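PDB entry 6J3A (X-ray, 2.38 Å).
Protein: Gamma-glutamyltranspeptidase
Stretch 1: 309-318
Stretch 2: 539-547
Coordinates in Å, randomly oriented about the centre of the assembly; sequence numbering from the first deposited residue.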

# COMPACT_ATOMS: atom_id res chain seq x y z
N CYS A 309 3.91 -32.13 3.52
CA CYS A 309 2.58 -31.67 3.14
C CYS A 309 1.69 -32.78 2.56
O CYS A 309 0.52 -32.91 2.95
CB CYS A 309 2.68 -30.52 2.15
SG CYS A 309 1.08 -29.97 1.54
N LYS A 310 2.25 -33.59 1.66
CA LYS A 310 1.54 -34.76 1.11
C LYS A 310 1.02 -35.68 2.21
O LYS A 310 -0.14 -36.07 2.21
CB LYS A 310 2.43 -35.54 0.11
CG LYS A 310 2.29 -35.04 -1.33
CD LYS A 310 3.60 -34.64 -1.99
CE LYS A 310 4.09 -35.63 -3.01
NZ LYS A 310 5.20 -35.04 -3.81
N LEU A 311 1.89 -36.00 3.16
CA LEU A 311 1.53 -36.89 4.26
C LEU A 311 0.48 -36.26 5.17
O LEU A 311 -0.39 -36.96 5.68
CB LEU A 311 2.77 -37.28 5.07
CG LEU A 311 3.90 -38.00 4.33
CD1 LEU A 311 5.13 -38.11 5.21
CD2 LEU A 311 3.47 -39.38 3.85
N ALA A 312 0.57 -34.95 5.40
CA ALA A 312 -0.43 -34.27 6.24
C ALA A 312 -1.77 -34.20 5.53
O ALA A 312 -2.81 -34.32 6.16
CB ALA A 312 0.04 -32.89 6.64
N MET A 313 -1.75 -34.00 4.21
CA MET A 313 -2.98 -33.92 3.40
C MET A 313 -3.72 -35.26 3.33
O MET A 313 -4.94 -35.31 3.36
CB MET A 313 -2.65 -33.43 1.99
CG MET A 313 -2.34 -31.94 1.93
SD MET A 313 -3.67 -30.85 2.53
CE MET A 313 -4.18 -30.10 0.99
N ALA A 314 -2.95 -36.33 3.24
CA ALA A 314 -3.48 -37.69 3.29
C ALA A 314 -4.27 -37.92 4.56
O ALA A 314 -5.36 -38.50 4.53
CB ALA A 314 -2.33 -38.69 3.21
N ASP A 315 -3.71 -37.45 5.67
CA ASP A 315 -4.36 -37.56 6.97
C ASP A 315 -5.60 -36.67 7.01
O ASP A 315 -6.62 -37.07 7.56
CB ASP A 315 -3.40 -37.19 8.11
CG ASP A 315 -2.55 -38.38 8.60
OD1 ASP A 315 -2.81 -39.55 8.19
OD2 ASP A 315 -1.63 -38.14 9.43
N ARG A 316 -5.51 -35.48 6.42
CA ARG A 316 -6.67 -34.60 6.24
C ARG A 316 -7.85 -35.31 5.55
O ARG A 316 -8.98 -35.28 6.02
CB ARG A 316 -6.28 -33.36 5.44
CG ARG A 316 -7.41 -32.34 5.31
CD ARG A 316 -7.12 -31.32 4.23
NE ARG A 316 -7.50 -31.79 2.89
CZ ARG A 316 -7.61 -31.03 1.81
NH1 ARG A 316 -7.96 -31.57 0.64
NH2 ARG A 316 -7.39 -29.72 1.87
N GLU A 317 -7.55 -35.95 4.42
CA GLU A 317 -8.55 -36.67 3.64
C GLU A 317 -9.16 -37.86 4.38
O GLU A 317 -10.37 -38.08 4.36
CB GLU A 317 -7.94 -37.17 2.33
CG GLU A 317 -8.96 -37.75 1.36
CD GLU A 317 -10.09 -36.78 1.07
OE1 GLU A 317 -9.79 -35.62 0.74
OE2 GLU A 317 -11.26 -37.16 1.21
N ALA A 318 -8.29 -38.65 5.00
CA ALA A 318 -8.69 -39.83 5.76
C ALA A 318 -9.47 -39.52 7.03
O ALA A 318 -10.44 -40.21 7.33
CB ALA A 318 -7.46 -40.67 6.11
N HIS A 539 3.11 -24.89 -4.25
CA HIS A 539 2.12 -25.84 -3.71
C HIS A 539 2.21 -27.16 -4.44
O HIS A 539 2.75 -27.20 -5.55
CB HIS A 539 0.70 -25.30 -3.83
CG HIS A 539 0.16 -25.30 -5.23
ND1 HIS A 539 -0.78 -26.21 -5.67
CD2 HIS A 539 0.42 -24.49 -6.29
CE1 HIS A 539 -1.08 -25.95 -6.93
NE2 HIS A 539 -0.36 -24.92 -7.33
N ASN A 540 1.67 -28.21 -3.84
CA ASN A 540 1.45 -29.48 -4.55
C ASN A 540 -0.04 -29.78 -4.71
O ASN A 540 -0.88 -29.18 -4.03
CB ASN A 540 2.18 -30.64 -3.85
CG ASN A 540 1.44 -31.18 -2.63
OD1 ASN A 540 0.49 -31.95 -2.77
ND2 ASN A 540 1.89 -30.81 -1.45
N ASP A 541 -0.35 -30.70 -5.63
CA ASP A 541 -1.73 -31.16 -5.87
C ASP A 541 -1.85 -32.68 -5.80
O ASP A 541 -2.74 -33.28 -6.42
CB ASP A 541 -2.25 -30.68 -7.24
CG ASP A 541 -2.54 -29.20 -7.29
OD1 ASP A 541 -3.26 -28.67 -6.40
OD2 ASP A 541 -2.07 -28.57 -8.25
N SER A 542 -0.98 -33.32 -5.01
CA SER A 542 -0.95 -34.78 -4.90
C SER A 542 -1.83 -35.28 -3.76
O SER A 542 -1.37 -35.87 -2.79
CB SER A 542 0.49 -35.27 -4.77
OG SER A 542 0.55 -36.67 -4.92
N PHE A 543 -3.13 -35.05 -3.92
CA PHE A 543 -4.18 -35.44 -2.97
C PHE A 543 -5.52 -35.08 -3.63
O PHE A 543 -5.54 -34.24 -4.53
CB PHE A 543 -4.03 -34.67 -1.66
CG PHE A 543 -3.94 -33.18 -1.85
CD1 PHE A 543 -5.09 -32.43 -2.07
CD2 PHE A 543 -2.70 -32.54 -1.84
CE1 PHE A 543 -5.01 -31.07 -2.28
CE2 PHE A 543 -2.62 -31.18 -2.04
CZ PHE A 543 -3.78 -30.44 -2.26
N PRO A 544 -6.64 -35.70 -3.21
CA PRO A 544 -7.93 -35.33 -3.80
C PRO A 544 -8.38 -33.92 -3.44
O PRO A 544 -8.48 -33.59 -2.25
CB PRO A 544 -8.91 -36.36 -3.22
CG PRO A 544 -8.23 -36.88 -2.01
CD PRO A 544 -6.77 -36.84 -2.29
N GLY A 545 -8.65 -33.10 -4.46
CA GLY A 545 -9.05 -31.72 -4.26
C GLY A 545 -10.40 -31.61 -3.56
O GLY A 545 -11.24 -32.51 -3.67
N SER A 546 -10.59 -30.50 -2.84
CA SER A 546 -11.85 -30.21 -2.15
C SER A 546 -13.03 -29.84 -3.08
O SER A 546 -14.19 -29.97 -2.67
CB SER A 546 -11.64 -29.11 -1.11
OG SER A 546 -10.95 -29.62 0.02
N PHE A 547 -12.73 -29.40 -4.31
CA PHE A 547 -13.71 -28.85 -5.25
C PHE A 547 -14.11 -29.83 -6.35
O PHE A 547 -13.24 -30.52 -6.90
CB PHE A 547 -13.14 -27.59 -5.92
CG PHE A 547 -12.83 -26.49 -4.95
CD1 PHE A 547 -13.86 -25.67 -4.48
CD2 PHE A 547 -11.54 -26.29 -4.49
CE1 PHE A 547 -13.59 -24.66 -3.58
CE2 PHE A 547 -11.26 -25.28 -3.59
CZ PHE A 547 -12.29 -24.47 -3.12
O HOH W 1 -6.88 -33.98 0.46
O HOH W 2 -10.96 -33.83 -0.91

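Residues 309-318 form part of a longer helix, with i to i-4 backbone hydrogen bonds from the amides of residues 313-318, that of Asp315 being weak, such as Met313 N to Cys309 O (2.8 Å) and Glu317 N to Met313 O (2.9 Å). Residues 539-547 run along this helix in the same sense: Ser542 lies nearest Lys310 (6.5 Å between CA atoms), Phe543 nearest Met313 (6.7 Å between CA atoms) and Pro544 nearest Glu317 (7.6 Å between CA atoms). No direct hydrogen bond joins the two stretches. The contact, which buries 456 Å² in total, rests on side-chain packing and on water-mediated links.

Stretch 2 enters as the strand residues His539 and Asn540. The imidazole of His539 does not reach the helix; its ND1 instead makes a weak hydrogen bond to Asn540 O (3.4 Å). Asn540 is the first residue to touch the helix. Its CB points toward the helix, and its chi1 of 80° (p) brings Asn540 ND2 to 3.2 Å from Cys309 SG, a close polar approach. At the other end of the amide, Asn540 OD1 accepts a hydrogen bond from Ser542 N (3.0 Å), which ties the side chain to the backbone two residues on. Asn540 OD1 also lies 3.9 Å from Lys310 CG.

Asp541 points away from the helix and makes no contact with it, whereas Ser542 points back toward it. Here the aliphatic part of Lys310 supplies the surface, with Ser542 CB 3.9 Å from Lys310 CG.

Phe543 has the largest area covered by the opposing stretch. Its ring, with chi1 at 52° (p), meets Met313, whose methyl group sits over one face: Met313 CE is 3.5 Å from the centroid of the Phe543 ring and 20° off the ring normal. The closest pair, Met313 CE and Phe543 CZ, is 3.3 Å apart. The C-H groups of a methyl attached to sulfur are slightly polarised and suit the electron-rich face of an aromatic ring, so this CH-pi contact adds to the apolar packing. Met313 SD is farther off, 4.7 Å from the centroid of the Phe543 ring. Arg316 also borders the ring, its NH1 4.0 Å from Phe543 CD1.

At Pro544 the contact becomes more polar. Pro544 CG packs 3.4 Å from Glu317 OE1, while Pro544 O lies at the edge of the Arg316 guanidinium, 3.6 Å from Arg316 NH1. Water bridges this gap. Water 1 donates to Pro544 O (3.2 Å from the water O) and accepts a weak hydrogen bond from Arg316 NH1 (2.6 Å from the water O). The O atom of water 2 lies 2.7 Å from Glu317 OE1 and 2.8 Å from Pro544 O, within reach of both acceptors. Pro544 O is thus linked through water 1, weakly on the arginine side, to Arg316, and lies close to a second water that also neighbours Glu317.

Beyond it, Gly545 makes no contact with the helix. Ser546 approaches once more, placing Ser546 OG 3.6 Å from Arg316 NH1, and Phe547 lies out of reach.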